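Local coordinates for ActII protein (Streptomyces coelicolor, PDB 2OPT), which acts as a TetR-family transcriptional repressor that probably binds regulatory DNA and that binds actinorhodin or its biosynthetic precursor (S)-DNPA, at the interface of chains A and B. Residues are numbered along the deposited sequence; one frame, centred on the assembly and turned at random. Chains: chain A/B, ActII protein.

The interface of chains A and B. Residues chain A 115, 118-119, 122, 131; chain B 183-185, 188, 192.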
# COMPACT_ATOMS: atom_id res chain seq x y z
N GLU A 115 -7.18 -6.58 18.72
CA GLU A 115 -6.77 -6.93 20.07
C GLU A 115 -5.84 -8.13 20.10
O GLU A 115 -4.83 -8.13 20.77
CB GLU A 115 -8.02 -7.17 20.92
CG GLU A 115 -7.78 -7.53 22.41
CD GLU A 115 -7.04 -6.50 23.19
OE1 GLU A 115 -7.14 -5.29 22.93
OE2 GLU A 115 -6.36 -6.92 24.16
N MET A 118 -2.42 -7.26 18.48
CA MET A 118 -1.57 -6.53 19.36
C MET A 118 -1.11 -7.40 20.53
O MET A 118 0.02 -7.27 20.97
CB MET A 118 -2.31 -5.32 19.90
CG MET A 118 -2.55 -4.29 18.81
SD MET A 118 -1.02 -3.72 18.03
CE MET A 118 -1.63 -3.25 16.44
N ASN A 119 -1.99 -8.26 21.05
CA ASN A 119 -1.55 -9.19 22.07
C ASN A 119 -0.34 -9.96 21.56
O ASN A 119 0.66 -10.09 22.29
CB ASN A 119 -2.69 -10.13 22.52
CG ASN A 119 -2.44 -10.73 23.89
OD1 ASN A 119 -2.07 -10.04 24.82
ND2 ASN A 119 -2.67 -12.02 24.01
N ARG A 122 3.01 -7.57 21.06
CA ARG A 122 3.58 -7.31 22.38
C ARG A 122 4.18 -8.51 23.10
O ARG A 122 5.16 -8.38 23.82
CB ARG A 122 2.55 -6.63 23.29
CG ARG A 122 2.05 -5.33 22.72
CD ARG A 122 2.15 -4.24 23.72
NE ARG A 122 0.93 -4.18 24.47
CZ ARG A 122 0.74 -3.57 25.63
NH1 ARG A 122 1.74 -2.90 26.23
NH2 ARG A 122 -0.46 -3.64 26.19
N ALA A 131 5.06 -1.98 18.40
CA ALA A 131 3.95 -2.97 18.36
C ALA A 131 2.78 -2.41 17.54
O ALA A 131 2.27 -3.03 16.61
CB ALA A 131 3.48 -3.27 19.76
N PRO B 183 -7.47 -5.06 26.72
CA PRO B 183 -6.39 -4.35 27.45
C PRO B 183 -5.34 -3.78 26.48
O PRO B 183 -4.80 -2.70 26.68
CB PRO B 183 -5.83 -5.43 28.36
CG PRO B 183 -6.18 -6.71 27.66
CD PRO B 183 -7.52 -6.47 27.12
N ASN B 184 -5.04 -4.50 25.40
CA ASN B 184 -4.04 -4.00 24.46
C ASN B 184 -4.53 -2.80 23.67
O ASN B 184 -3.76 -1.87 23.45
CB ASN B 184 -3.56 -5.11 23.50
CG ASN B 184 -2.78 -6.16 24.22
OD1 ASN B 184 -1.59 -5.99 24.49
ND2 ASN B 184 -3.44 -7.25 24.57
N LEU B 185 -5.78 -2.84 23.18
CA LEU B 185 -6.31 -1.66 22.45
C LEU B 185 -6.44 -0.45 23.34
O LEU B 185 -6.18 0.69 22.93
CB LEU B 185 -7.66 -1.95 21.81
CG LEU B 185 -7.67 -2.55 20.41
CD1 LEU B 185 -6.34 -3.03 19.93
CD2 LEU B 185 -8.66 -3.59 20.43
N LEU B 188 -2.65 0.76 23.97
CA LEU B 188 -2.03 1.30 22.75
C LEU B 188 -2.90 2.34 22.04
O LEU B 188 -2.70 2.61 20.85
CB LEU B 188 -1.70 0.13 21.79
CG LEU B 188 -0.70 -0.89 22.34
CD1 LEU B 188 -0.52 -2.12 21.43
CD2 LEU B 188 0.63 -0.14 22.54
N ILE B 192 -1.84 3.73 18.19
CA ILE B 192 -2.65 3.16 17.10
C ILE B 192 -3.29 4.28 16.28
O ILE B 192 -3.26 4.26 15.03
CB ILE B 192 -3.71 2.17 17.65
CG1 ILE B 192 -3.02 0.88 18.15
CG2 ILE B 192 -4.77 1.85 16.60
CD1 ILE B 192 -3.92 -0.06 18.88
O HOH W 1 -0.08 -7.82 26.13
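A:Glu115 caps the first turn of B helix 183-187 with its carboxylate. A:Glu115 OE1 accepts the backbone N of B:Leu185 at 2.8 Å, on the syn side. OE2 takes the backbone N of B:Asn184 with its syn lone pair. The chain of A:Glu115 starts with CG anti to the backbone N (chi1 -179°) and bends at chi2, which turns the carboxylate toward this helix end. The N-terminal end of this short helix may favour the negative carboxylate slightly.

The amide of B:Asn184 lies alongside A helix 108-123, with ND2 toward A:Glu115 and A:Asn119 and OD1 toward A:Arg122. B:Asn184 ND2 gives one bond to A:Glu115 OE2, from above the carboxylate plane, and one to A:Asn119 OD1 at 3.1 Å. Its OD1 is gripped side-on by A:Arg122, whose guanidinium stands at 90° to the amide. A water joins the same OD1 to A:Asn119 OD1. An alanine here would probably leave A:Arg122 NE and NH2 without this acceptor and free the guanidinium to turn.

Apolar contacts flank the polar group. A:Met118 CB packs on B:Asn184 CB, and A:Met118 SD meets B:Leu188 CD1 at 3.8 Å. B:Leu185 CD2 lies against A:Glu115 CB. B:Leu188 CG also lies above the rim of one face of the A:Arg122 guanidinium.

The patch recurs across the two-fold of the TetR-like dimer. In the grip, A:Arg122 NE meets B:Asn184 OD1 at 3.1 Å in the carbonyl plane, while A:Arg122 NH2 comes from above that plane.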